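Local coordinates for terminal oxygenase component of carbazole 1,9a-dioxygenase (Nocardioides aromaticivorans, PDB 3GCF), which probably dihydroxylates carbazole as the oxygenase component of a Rieske non-heme iron dioxygenase, receiving electrons from a ferredoxin through its [2Fe-2S] cluster, at residues 38-43 and 167-171; 303-307 and 320-325; 206-210 and 250-254. One frame throughout, in Å; residues are numbered along the deposited sequence.

Contact 1 of 3, residues 38-43 and 167-171; sequences AAFDHE and LGIRR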
ATOM      1  N   ALA A  38       6.149 -10.149  25.533  1.00  9.57           N
ATOM      2  CA  ALA A  38       6.862  -9.591  24.389  1.00  9.51           C
ATOM      3  C   ALA A  38       7.513 -10.690  23.561  1.00  9.61           C
ATOM      4  O   ALA A  38       7.576 -10.614  22.336  1.00 10.77           O
ATOM      5  CB  ALA A  38       7.935  -8.611  24.869  1.00  8.81           C
ATOM      6  N   ALA A  39       7.998 -11.718  24.241  1.00  9.17           N
ATOM      7  CA  ALA A  39       8.681 -12.803  23.568  1.00  9.25           C
ATOM      8  C   ALA A  39       8.889 -13.937  24.548  1.00  9.56           C
ATOM      9  O   ALA A  39       8.489 -13.848  25.708  1.00 10.69           O
ATOM     10  CB  ALA A  39      10.034 -12.311  23.062  1.00  6.89           C
ATOM     11  N   PHE A  40       9.519 -15.004  24.075  1.00  9.97           N
ATOM     12  CA  PHE A  40       9.819 -16.137  24.929  1.00 10.62           C
ATOM     13  C   PHE A  40      11.264 -15.993  25.373  1.00 11.82           C
ATOM     14  O   PHE A  40      12.120 -15.551  24.604  1.00 12.28           O
ATOM     15  CB  PHE A  40       9.593 -17.440  24.170  1.00  9.81           C
ATOM     16  CG  PHE A  40       8.147 -17.737  23.942  1.00 12.03           C
ATOM     17  CD1 PHE A  40       7.376 -18.302  24.955  1.00  9.75           C
ATOM     18  CD2 PHE A  40       7.528 -17.371  22.750  1.00  9.67           C
ATOM     19  CE1 PHE A  40       6.005 -18.493  24.786  1.00 11.89           C
ATOM     20  CE2 PHE A  40       6.158 -17.557  22.572  1.00 11.82           C
ATOM     21  CZ  PHE A  40       5.395 -18.117  23.592  1.00 11.27           C
ATOM     22  N   ASP A  41      11.527 -16.355  26.621  1.00 11.95           N
ATOM     23  CA  ASP A  41      12.861 -16.240  27.180  1.00 13.95           C
ATOM     24  C   ASP A  41      13.946 -16.904  26.335  1.00 15.29           C
ATOM     25  O   ASP A  41      15.048 -16.366  26.193  1.00 14.41           O
ATOM     26  CB  ASP A  41      12.884 -16.822  28.592  1.00 14.02           C
ATOM     27  CG  ASP A  41      14.150 -16.471  29.339  1.00 15.58           C
ATOM     28  OD1 ASP A  41      14.474 -15.267  29.438  1.00 15.63           O
ATOM     29  OD2 ASP A  41      14.819 -17.395  29.830  1.00 18.07           O
ATOM     30  N   HIS A  42      13.641 -18.064  25.763  1.00 15.87           N
ATOM     31  CA  HIS A  42      14.632 -18.772  24.963  1.00 18.53           C
ATOM     32  C   HIS A  42      14.948 -18.136  23.609  1.00 16.56           C
ATOM     33  O   HIS A  42      15.801 -18.623  22.876  1.00 15.42           O
ATOM     34  CB  HIS A  42      14.219 -20.241  24.807  1.00 23.08           C
ATOM     35  CG  HIS A  42      14.315 -21.020  26.086  1.00 33.38           C
ATOM     36  ND1 HIS A  42      13.986 -22.357  26.179  1.00 37.01           N
ATOM     37  CD2 HIS A  42      14.708 -20.644  27.328  1.00 35.20           C
ATOM     38  CE1 HIS A  42      14.173 -22.769  27.421  1.00 37.74           C
ATOM     39  NE2 HIS A  42      14.610 -21.748  28.139  1.00 37.75           N
ATOM     40  N   GLU A  43      14.269 -17.044  23.285  1.00 16.00           N
ATOM     41  CA  GLU A  43      14.534 -16.342  22.033  1.00 17.63           C
ATOM     42  C   GLU A  43      15.742 -15.434  22.238  1.00 17.29           C
ATOM     43  O   GLU A  43      16.313 -14.915  21.280  1.00 16.92           O
ATOM     44  CB  GLU A  43      13.349 -15.460  21.628  1.00 16.11           C
ATOM     45  CG  GLU A  43      12.111 -16.191  21.154  1.00 18.02           C
ATOM     46  CD  GLU A  43      11.041 -15.220  20.682  1.00 18.56           C
ATOM     47  OE1 GLU A  43      11.319 -14.442  19.750  1.00 20.67           O
ATOM     48  OE2 GLU A  43       9.929 -15.225  21.243  1.00 18.50           O
ATOM     49  N   LEU A 167       5.176 -23.924  27.534  1.00 12.11           N
ATOM     50  CA  LEU A 167       5.833 -23.847  26.238  1.00 11.62           C
ATOM     51  C   LEU A 167       4.844 -23.212  25.272  1.00 10.89           C
ATOM     52  O   LEU A 167       3.653 -23.518  25.308  1.00  9.82           O
ATOM     53  CB  LEU A 167       6.206 -25.247  25.754  1.00  8.96           C
ATOM     54  CG  LEU A 167       7.234 -25.985  26.614  1.00 10.41           C
ATOM     55  CD1 LEU A 167       7.242 -27.458  26.240  1.00  9.18           C
ATOM     56  CD2 LEU A 167       8.617 -25.358  26.433  1.00  5.24           C
ATOM     57  N   GLY A 168       5.327 -22.317  24.422  1.00 10.37           N
ATOM     58  CA  GLY A 168       4.429 -21.682  23.478  1.00  9.94           C
ATOM     59  C   GLY A 168       5.106 -21.088  22.261  1.00 10.21           C
ATOM     60  O   GLY A 168       6.306 -21.250  22.053  1.00 11.00           O
ATOM     61  N   ILE A 169       4.311 -20.412  21.441  1.00 10.26           N
ATOM     62  CA  ILE A 169       4.802 -19.753  20.242  1.00  9.86           C
ATOM     63  C   ILE A 169       4.019 -18.464  20.113  1.00  8.99           C
ATOM     64  O   ILE A 169       3.024 -18.261  20.811  1.00  8.71           O
ATOM     65  CB  ILE A 169       4.562 -20.596  18.972  1.00 10.69           C
ATOM     66  CG1 ILE A 169       3.065 -20.898  18.825  1.00 11.78           C
ATOM     67  CG2 ILE A 169       5.390 -21.878  19.032  1.00  7.17           C
ATOM     68  CD1 ILE A 169       2.698 -21.603  17.548  1.00 10.31           C
ATOM     69  N   ARG A 170       4.478 -17.585  19.232  1.00 10.58           N
ATOM     70  CA  ARG A 170       3.802 -16.318  18.996  1.00  8.57           C
ATOM     71  C   ARG A 170       3.866 -16.058  17.511  1.00  9.18           C
ATOM     72  O   ARG A 170       4.750 -16.574  16.826  1.00 10.73           O
ATOM     73  CB  ARG A 170       4.490 -15.176  19.755  1.00  8.71           C
ATOM     74  CG  ARG A 170       5.941 -14.901  19.343  1.00 10.94           C
ATOM     75  CD  ARG A 170       6.593 -13.897  20.301  1.00  9.56           C
ATOM     76  NE  ARG A 170       7.987 -13.602  19.975  1.00  7.54           N
ATOM     77  CZ  ARG A 170       8.384 -12.595  19.201  1.00 11.09           C
ATOM     78  NH1 ARG A 170       7.496 -11.768  18.655  1.00  7.94           N
ATOM     79  NH2 ARG A 170       9.679 -12.399  18.986  1.00  8.45           N
ATOM     80  N   ARG A 171       2.921 -15.274  17.012  1.00  8.65           N
ATOM     81  CA  ARG A 171       2.879 -14.934  15.602  1.00  8.69           C
ATOM     82  C   ARG A 171       2.078 -13.648  15.479  1.00  9.09           C
ATOM     83  O   ARG A 171       1.328 -13.282  16.389  1.00 10.96           O
ATOM     84  CB  ARG A 171       2.203 -16.051  14.794  1.00  7.18           C
ATOM     85  CG  ARG A 171       0.675 -16.014  14.845  1.00  9.75           C
ATOM     86  CD  ARG A 171       0.045 -17.202  14.127  1.00 10.16           C
ATOM     87  NE  ARG A 171      -0.117 -18.360  14.999  1.00 10.62           N
ATOM     88  CZ  ARG A 171      -0.577 -19.539  14.592  1.00 11.47           C
ATOM     89  NH1 ARG A 171      -0.915 -19.714  13.322  1.00 12.05           N
ATOM     90  NH2 ARG A 171      -0.715 -20.540  15.455  1.00  9.23           N
TER
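Three side chains, Phe40, Glu43 and Arg170, join segments 38-43 and 167-171, whose strand axes approach to 7.6 Å. Arg170 leaves its strand with chi1 p (62°) and chi2 and chi3 both t, so the extended chain carries its guanidinium to Glu43, where NH2 bonds OE1 at 2.7 Å and NE bonds OE2 at 2.8 Å: a bidentate salt bridge in the guanidinium plane. Glu43 OE2 also accepts the backbone N of Phe40 at 2.9 Å, which ties the carboxylate back to the end of strand 38-40. The strands belong to different sheets: 34-40 edges the Rieske-domain sheet, with a classic beta bulge at Ala38 and Ala39 opposite Val139, and 164-173 edges the helix-grip-like sheet of the catalytic domain, so the pair forms part of the interdomain seam. Phe40, chi1 m, brings its ring against the backbone of 168-170, CZ lying 3.3 Å from Gly168 C and from Ile169 N, with Gly168 O over one face. Arg170 NH1 has a second carboxylate, Glu299, in the adjacent catalytic-domain strand.

Contact 2 of 3, residues 303-307 and 320-325; sequences VLQRK and EFEERW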
ATOM      1  N   VAL A 303       0.262 -20.450  24.678  1.00  8.14           N
ATOM      2  CA  VAL A 303       1.138 -21.085  25.658  1.00  9.05           C
ATOM      3  C   VAL A 303       0.452 -22.263  26.325  1.00 10.07           C
ATOM      4  O   VAL A 303      -0.632 -22.130  26.898  1.00 10.74           O
ATOM      5  CB  VAL A 303       1.574 -20.083  26.755  1.00 10.49           C
ATOM      6  CG1 VAL A 303       2.714 -20.674  27.580  1.00  8.47           C
ATOM      7  CG2 VAL A 303       2.005 -18.770  26.121  1.00  7.76           C
ATOM      8  N   LEU A 304       1.094 -23.423  26.250  1.00 11.09           N
ATOM      9  CA  LEU A 304       0.546 -24.634  26.836  1.00 10.11           C
ATOM     10  C   LEU A 304       1.183 -24.914  28.192  1.00 11.22           C
ATOM     11  O   LEU A 304       2.399 -24.814  28.351  1.00 11.92           O
ATOM     12  CB  LEU A 304       0.764 -25.812  25.884  1.00  9.18           C
ATOM     13  CG  LEU A 304       0.110 -25.638  24.504  1.00  8.85           C
ATOM     14  CD1 LEU A 304       0.280 -26.916  23.696  1.00  6.78           C
ATOM     15  CD2 LEU A 304      -1.370 -25.307  24.659  1.00  4.90           C
ATOM     16  N   GLN A 305       0.347 -25.258  29.166  1.00 12.03           N
ATOM     17  CA  GLN A 305       0.799 -25.535  30.523  1.00 12.13           C
ATOM     18  C   GLN A 305       0.575 -26.984  30.930  1.00 12.87           C
ATOM     19  O   GLN A 305      -0.540 -27.501  30.859  1.00 12.23           O
ATOM     20  CB  GLN A 305       0.076 -24.618  31.505  1.00 10.06           C
ATOM     21  CG  GLN A 305       0.371 -24.893  32.971  1.00 11.61           C
ATOM     22  CD  GLN A 305      -0.363 -23.927  33.880  1.00 11.06           C
ATOM     23  OE1 GLN A 305      -1.581 -23.791  33.792  1.00 12.66           O
ATOM     24  NE2 GLN A 305       0.371 -23.247  34.749  1.00  9.50           N
ATOM     25  N   ARG A 306       1.649 -27.624  31.372  1.00 13.70           N
ATOM     26  CA  ARG A 306       1.611 -29.013  31.798  1.00 14.09           C
ATOM     27  C   ARG A 306       2.108 -29.150  33.238  1.00 16.08           C
ATOM     28  O   ARG A 306       3.131 -28.577  33.607  1.00 15.75           O
ATOM     29  CB  ARG A 306       2.493 -29.849  30.868  1.00 14.19           C
ATOM     30  CG  ARG A 306       2.854 -31.230  31.395  1.00 17.00           C
ATOM     31  CD  ARG A 306       1.631 -32.104  31.563  1.00 18.44           C
ATOM     32  NE  ARG A 306       1.020 -32.474  30.291  1.00 23.09           N
ATOM     33  CZ  ARG A 306       1.579 -33.292  29.401  1.00 25.83           C
ATOM     34  NH1 ARG A 306       2.768 -33.821  29.648  1.00 26.86           N
ATOM     35  NH2 ARG A 306       0.940 -33.601  28.276  1.00 21.99           N
ATOM     36  N   LYS A 307       1.380 -29.903  34.051  1.00 18.37           N
ATOM     37  CA  LYS A 307       1.791 -30.122  35.435  1.00 21.93           C
ATOM     38  C   LYS A 307       2.972 -31.093  35.388  1.00 21.15           C
ATOM     39  O   LYS A 307       2.931 -32.087  34.661  1.00 20.65           O
ATOM     40  CB  LYS A 307       0.635 -30.725  36.243  1.00 25.37           C
ATOM     41  CG  LYS A 307       0.883 -30.783  37.746  1.00 32.99           C
ATOM     42  CD  LYS A 307      -0.351 -31.265  38.502  1.00 36.95           C
ATOM     43  CE  LYS A 307      -0.091 -31.306  40.005  1.00 41.17           C
ATOM     44  NZ  LYS A 307      -1.275 -31.772  40.792  1.00 42.41           N
ATOM     45  N   GLU A 320       7.060 -33.870  23.498  1.00 13.73           N
ATOM     46  CA  GLU A 320       5.762 -33.972  22.840  1.00 16.57           C
ATOM     47  C   GLU A 320       5.304 -32.635  22.260  1.00 15.55           C
ATOM     48  O   GLU A 320       4.531 -32.605  21.303  1.00 14.52           O
ATOM     49  CB  GLU A 320       4.692 -34.562  23.771  1.00 19.79           C
ATOM     50  CG  GLU A 320       4.748 -34.119  25.210  1.00 28.47           C
ATOM     51  CD  GLU A 320       3.672 -34.785  26.059  1.00 32.30           C
ATOM     52  OE1 GLU A 320       3.494 -36.021  25.942  1.00 32.12           O
ATOM     53  OE2 GLU A 320       3.012 -34.070  26.847  1.00 33.02           O
ATOM     54  N   PHE A 321       5.786 -31.529  22.824  1.00 13.49           N
ATOM     55  CA  PHE A 321       5.432 -30.220  22.295  1.00 13.16           C
ATOM     56  C   PHE A 321       6.008 -30.121  20.880  1.00 13.76           C
ATOM     57  O   PHE A 321       5.315 -29.729  19.939  1.00 13.67           O
ATOM     58  CB  PHE A 321       6.024 -29.104  23.155  1.00 11.79           C
ATOM     59  CG  PHE A 321       5.625 -27.722  22.711  1.00 10.46           C
ATOM     60  CD1 PHE A 321       4.357 -27.227  22.989  1.00  9.92           C
ATOM     61  CD2 PHE A 321       6.518 -26.920  22.002  1.00 10.43           C
ATOM     62  CE1 PHE A 321       3.975 -25.952  22.573  1.00  9.28           C
ATOM     63  CE2 PHE A 321       6.150 -25.641  21.578  1.00 11.36           C
ATOM     64  CZ  PHE A 321       4.875 -25.155  21.865  1.00 11.22           C
ATOM     65  N   GLU A 322       7.277 -30.498  20.744  1.00 13.49           N
ATOM     66  CA  GLU A 322       7.984 -30.463  19.463  1.00 14.65           C
ATOM     67  C   GLU A 322       7.450 -31.463  18.439  1.00 14.82           C
ATOM     68  O   GLU A 322       7.324 -31.153  17.257  1.00 15.39           O
ATOM     69  CB  GLU A 322       9.470 -30.729  19.703  1.00 16.88           C
ATOM     70  CG  GLU A 322      10.311 -30.978  18.451  1.00 23.23           C
ATOM     71  CD  GLU A 322      10.398 -29.769  17.545  1.00 27.70           C
ATOM     72  OE1 GLU A 322      10.610 -28.648  18.058  1.00 30.41           O
ATOM     73  OE2 GLU A 322      10.265 -29.938  16.312  1.00 32.70           O
ATOM     74  N   GLU A 323       7.130 -32.664  18.903  1.00 14.85           N
ATOM     75  CA  GLU A 323       6.648 -33.724  18.031  1.00 14.54           C
ATOM     76  C   GLU A 323       5.144 -33.748  17.800  1.00 15.22           C
ATOM     77  O   GLU A 323       4.686 -34.350  16.827  1.00 17.50           O
ATOM     78  CB  GLU A 323       7.058 -35.094  18.597  1.00 12.11           C
ATOM     79  CG  GLU A 323       8.543 -35.244  18.888  1.00 12.19           C
ATOM     80  CD  GLU A 323       8.898 -36.626  19.400  1.00 12.77           C
ATOM     81  OE1 GLU A 323       7.991 -37.344  19.874  1.00 11.74           O
ATOM     82  OE2 GLU A 323      10.085 -36.995  19.341  1.00 12.87           O
ATOM     83  N   ARG A 324       4.375 -33.105  18.674  1.00 14.35           N
ATOM     84  CA  ARG A 324       2.926 -33.168  18.539  1.00 12.80           C
ATOM     85  C   ARG A 324       2.084 -31.917  18.821  1.00 13.19           C
ATOM     86  O   ARG A 324       1.452 -31.367  17.917  1.00 12.51           O
ATOM     87  CB  ARG A 324       2.409 -34.320  19.417  1.00 12.32           C
ATOM     88  CG  ARG A 324       0.955 -34.680  19.173  1.00 12.73           C
ATOM     89  CD  ARG A 324       0.454 -35.764  20.113  1.00 12.64           C
ATOM     90  NE  ARG A 324      -0.910 -36.154  19.761  1.00 12.90           N
ATOM     91  CZ  ARG A 324      -1.774 -36.718  20.599  1.00 15.46           C
ATOM     92  NH1 ARG A 324      -1.427 -36.965  21.857  1.00 14.83           N
ATOM     93  NH2 ARG A 324      -2.994 -37.031  20.177  1.00 12.97           N
ATOM     94  N   TRP A 325       2.051 -31.491  20.079  1.00 11.66           N
ATOM     95  CA  TRP A 325       1.232 -30.350  20.481  1.00 10.85           C
ATOM     96  C   TRP A 325       1.345 -29.095  19.606  1.00 10.64           C
ATOM     97  O   TRP A 325       0.337 -28.548  19.156  1.00  8.95           O
ATOM     98  CB  TRP A 325       1.539 -29.966  21.932  1.00 12.43           C
ATOM     99  CG  TRP A 325       1.446 -31.090  22.950  1.00 11.22           C
ATOM    100  CD1 TRP A 325       2.354 -31.368  23.932  1.00 10.57           C
ATOM    101  CD2 TRP A 325       0.385 -32.047  23.106  1.00  8.88           C
ATOM    102  NE1 TRP A 325       1.930 -32.435  24.687  1.00 10.67           N
ATOM    103  CE2 TRP A 325       0.725 -32.872  24.205  1.00  9.89           C
ATOM    104  CE3 TRP A 325      -0.816 -32.288  22.428  1.00  6.90           C
ATOM    105  CZ2 TRP A 325      -0.095 -33.924  24.641  1.00  7.56           C
ATOM    106  CZ3 TRP A 325      -1.633 -33.333  22.862  1.00  6.74           C
ATOM    107  CH2 TRP A 325      -1.267 -34.138  23.958  1.00  7.76           C
TER
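Helix 311-331 packs against the antiparallel sheet of the catalytic domain, consistent with the Bet v 1-like (helix-grip) fold of its family; here its segment 320-325 meets strand segment 303-307 at 119°, axes 11.9 Å apart. Glu320 OE2 is the polar focus. Glu320 OE2 takes a well-aligned hydrogen bond from Trp325 NE1 (2.9 Å) within the helix, and pairs with Arg306 in a salt bridge whose two hydrogen bonds, from Arg306 NH2 (2.6 Å) and Arg306 NH1 (2.8 Å), are both weak in angle. Arg306 NH2 has a further acceptor in Thr283 OG1. Along the helix, Glu320 O receives Arg324 N at 2.7 Å and Trp325 N at 3.0 Å, the latter bond marking the wider pi-type turn at 321-325. On the sheet, Leu304 and Arg306 have their backbones bonded to Leu167 and His165 of the neighbouring strand. Beside the charges the contact is apolar: Leu304 CD1 lies 3.7 Å from Trp325 CB and, at the edge of the ring, 4.0 Å from Phe321 CE1.

Contact 3 of 3, residues 206-210 and 250-254; sequences FPYGF and VLSAE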
ATOM      1  N   PHE A 206     -15.897 -33.190  20.298  1.00 14.14           N
ATOM      2  CA  PHE A 206     -15.930 -31.743  20.138  1.00 12.16           C
ATOM      3  C   PHE A 206     -17.232 -31.239  19.546  1.00 11.59           C
ATOM      4  O   PHE A 206     -17.573 -31.560  18.408  1.00 13.94           O
ATOM      5  CB  PHE A 206     -14.749 -31.315  19.263  1.00 12.51           C
ATOM      6  CG  PHE A 206     -14.335 -29.891  19.459  1.00 13.47           C
ATOM      7  CD1 PHE A 206     -13.808 -29.469  20.676  1.00 14.34           C
ATOM      8  CD2 PHE A 206     -14.464 -28.968  18.428  1.00 13.93           C
ATOM      9  CE1 PHE A 206     -13.414 -28.148  20.861  1.00 14.97           C
ATOM     10  CE2 PHE A 206     -14.072 -27.642  18.605  1.00 14.44           C
ATOM     11  CZ  PHE A 206     -13.546 -27.234  19.821  1.00 15.02           C
ATOM     12  N   PRO A 207     -17.970 -30.419  20.307  1.00 10.21           N
ATOM     13  CA  PRO A 207     -19.246 -29.882  19.834  1.00  9.26           C
ATOM     14  C   PRO A 207     -19.097 -28.728  18.846  1.00  9.64           C
ATOM     15  O   PRO A 207     -18.010 -28.177  18.683  1.00  9.46           O
ATOM     16  CB  PRO A 207     -19.928 -29.459  21.128  1.00  8.53           C
ATOM     17  CG  PRO A 207     -18.779 -28.931  21.930  1.00  9.43           C
ATOM     18  CD  PRO A 207     -17.681 -29.964  21.681  1.00  9.11           C
ATOM     19  N   TYR A 208     -20.197 -28.381  18.181  1.00  8.91           N
ATOM     20  CA  TYR A 208     -20.204 -27.284  17.226  1.00 10.69           C
ATOM     21  C   TYR A 208     -20.349 -25.957  17.965  1.00 11.38           C
ATOM     22  O   TYR A 208     -20.123 -24.887  17.398  1.00 10.75           O
ATOM     23  CB  TYR A 208     -21.358 -27.443  16.229  1.00 11.69           C
ATOM     24  CG  TYR A 208     -21.229 -28.652  15.334  1.00 14.08           C
ATOM     25  CD1 TYR A 208     -19.998 -29.002  14.780  1.00 14.97           C
ATOM     26  CD2 TYR A 208     -22.337 -29.437  15.022  1.00 14.60           C
ATOM     27  CE1 TYR A 208     -19.869 -30.101  13.940  1.00 14.84           C
ATOM     28  CE2 TYR A 208     -22.218 -30.547  14.179  1.00 17.37           C
ATOM     29  CZ  TYR A 208     -20.977 -30.871  13.644  1.00 16.36           C
ATOM     30  OH  TYR A 208     -20.832 -31.974  12.835  1.00 16.43           O
ATOM     31  N   GLY A 209     -20.734 -26.040  19.235  1.00 12.08           N
ATOM     32  CA  GLY A 209     -20.897 -24.845  20.040  1.00 13.04           C
ATOM     33  C   GLY A 209     -21.395 -25.134  21.446  1.00 12.44           C
ATOM     34  O   GLY A 209     -21.868 -26.234  21.733  1.00 13.28           O
ATOM     35  N   PHE A 210     -21.267 -24.145  22.325  1.00 11.77           N
ATOM     36  CA  PHE A 210     -21.731 -24.252  23.707  1.00 11.52           C
ATOM     37  C   PHE A 210     -22.736 -23.123  23.911  1.00 11.80           C
ATOM     38  O   PHE A 210     -22.419 -21.959  23.678  1.00 10.69           O
ATOM     39  CB  PHE A 210     -20.579 -24.058  24.695  1.00 10.81           C
ATOM     40  CG  PHE A 210     -19.572 -25.170  24.692  1.00 12.15           C
ATOM     41  CD1 PHE A 210     -19.799 -26.334  25.423  1.00 11.26           C
ATOM     42  CD2 PHE A 210     -18.386 -25.044  23.977  1.00 10.17           C
ATOM     43  CE1 PHE A 210     -18.855 -27.358  25.446  1.00 12.18           C
ATOM     44  CE2 PHE A 210     -17.436 -26.061  23.992  1.00 12.25           C
ATOM     45  CZ  PHE A 210     -17.671 -27.223  24.730  1.00 12.24           C
ATOM     46  N   VAL A 250     -28.109 -31.825   9.307  1.00 18.53           N
ATOM     47  CA  VAL A 250     -27.203 -31.684   8.177  1.00 16.75           C
ATOM     48  C   VAL A 250     -25.749 -31.917   8.553  1.00 18.01           C
ATOM     49  O   VAL A 250     -24.893 -32.058   7.683  1.00 19.89           O
ATOM     50  CB  VAL A 250     -27.342 -30.283   7.525  1.00 15.37           C
ATOM     51  CG1 VAL A 250     -28.768 -30.092   7.011  1.00 13.39           C
ATOM     52  CG2 VAL A 250     -26.999 -29.196   8.523  1.00 12.46           C
ATOM     53  N   LEU A 251     -25.474 -31.989   9.850  1.00 17.94           N
ATOM     54  CA  LEU A 251     -24.110 -32.184  10.320  1.00 18.63           C
ATOM     55  C   LEU A 251     -24.138 -32.784  11.724  1.00 17.74           C
ATOM     56  O   LEU A 251     -24.980 -32.422  12.535  1.00 17.02           O
ATOM     57  CB  LEU A 251     -23.406 -30.824  10.354  1.00 21.37           C
ATOM     58  CG  LEU A 251     -22.081 -30.529   9.644  1.00 25.93           C
ATOM     59  CD1 LEU A 251     -22.066 -31.055   8.217  1.00 24.70           C
ATOM     60  CD2 LEU A 251     -21.880 -29.012   9.655  1.00 27.04           C
ATOM     61  N   SER A 252     -23.230 -33.710  12.008  1.00 17.35           N
ATOM     62  CA  SER A 252     -23.162 -34.308  13.338  1.00 18.67           C
ATOM     63  C   SER A 252     -21.721 -34.648  13.691  1.00 18.99           C
ATOM     64  O   SER A 252     -20.982 -35.196  12.874  1.00 17.94           O
ATOM     65  CB  SER A 252     -24.030 -35.564  13.422  1.00 17.27           C
ATOM     66  OG  SER A 252     -23.690 -36.480  12.403  1.00 22.31           O
ATOM     67  N   ALA A 253     -21.320 -34.307  14.910  1.00 19.21           N
ATOM     68  CA  ALA A 253     -19.963 -34.574  15.354  1.00 20.31           C
ATOM     69  C   ALA A 253     -19.809 -36.063  15.609  1.00 20.56           C
ATOM     70  O   ALA A 253     -20.786 -36.768  15.840  1.00 20.98           O
ATOM     71  CB  ALA A 253     -19.658 -33.783  16.626  1.00 21.07           C
ATOM     72  N   GLU A 254     -18.575 -36.540  15.567  1.00 21.90           N
ATOM     73  CA  GLU A 254     -18.319 -37.947  15.800  1.00 24.62           C
ATOM     74  C   GLU A 254     -18.234 -38.221  17.300  1.00 23.93           C
ATOM     75  O   GLU A 254     -17.345 -37.725  17.985  1.00 21.54           O
ATOM     76  CB  GLU A 254     -17.013 -38.369  15.121  1.00 28.29           C
ATOM     77  CG  GLU A 254     -16.769 -39.873  15.137  1.00 35.47           C
ATOM     78  CD  GLU A 254     -17.458 -40.597  13.993  1.00 38.98           C
ATOM     79  OE1 GLU A 254     -18.615 -40.253  13.666  1.00 39.79           O
ATOM     80  OE2 GLU A 254     -16.838 -41.522  13.420  1.00 42.16           O
TER
HETATM   81  O   HOH W   1     -15.982 -35.227  17.960  1.00 16.49           O
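This is a side-chain and water-mediated contact between segment 206-210, which runs into an edge strand of a small sheet, and the end of strand 248-252, in the catalytic domain near the mononuclear iron. With chi1 m, Tyr208 points at 250-254 and brings its OH to 2.9 Å from Ser252 C and 3.2 Å from Ala253 N, but no hydrogen bond forms, because the angles to the nearby backbone N and O are poor. Tyr208 CE2 packs instead, 4.0 Å from Leu251 CB. The two strands are the outer members of a three-stranded antiparallel sheet whose middle strand, 237-245, separates them; a classic beta bulge places Val250 and Leu251 opposite Ala243. Beyond the sheet, Ala253 CB meets Phe206 O at 3.5 Å, and a water accepts from Phe206 N (3.1 Å) and donates to Glu254 O (2.8 Å). The Phe206 side chain turns elsewhere, about 4 Å from that of the iron ligand His193, while Leu251 also packs on Phe89 of the second subunit.

In the fold
From the N terminus, contact 1 comes first: 123 residues without helix, mostly of the Rieske domain, separate strand 34-40 and its turn from 167-171, which closes the loop onto the catalytic domain. Contact 3 follows, joining the two outer strands of the small sheet across a 39-residue excursion that holds its middle strand and strands 218-221 and 228-231 of the seven-stranded sheet. Contact 2 is last and shortest, a strand-to-helix return of 12 residues. The three are in series; none nests or crosses. Contacts 1 and 2 touch, since strands 164-173 and 298-307 are sheet neighbours, with Leu167 O probably bonded to Leu304 N. Contact 3 stands apart, its centre 33 Å from that of contact 1.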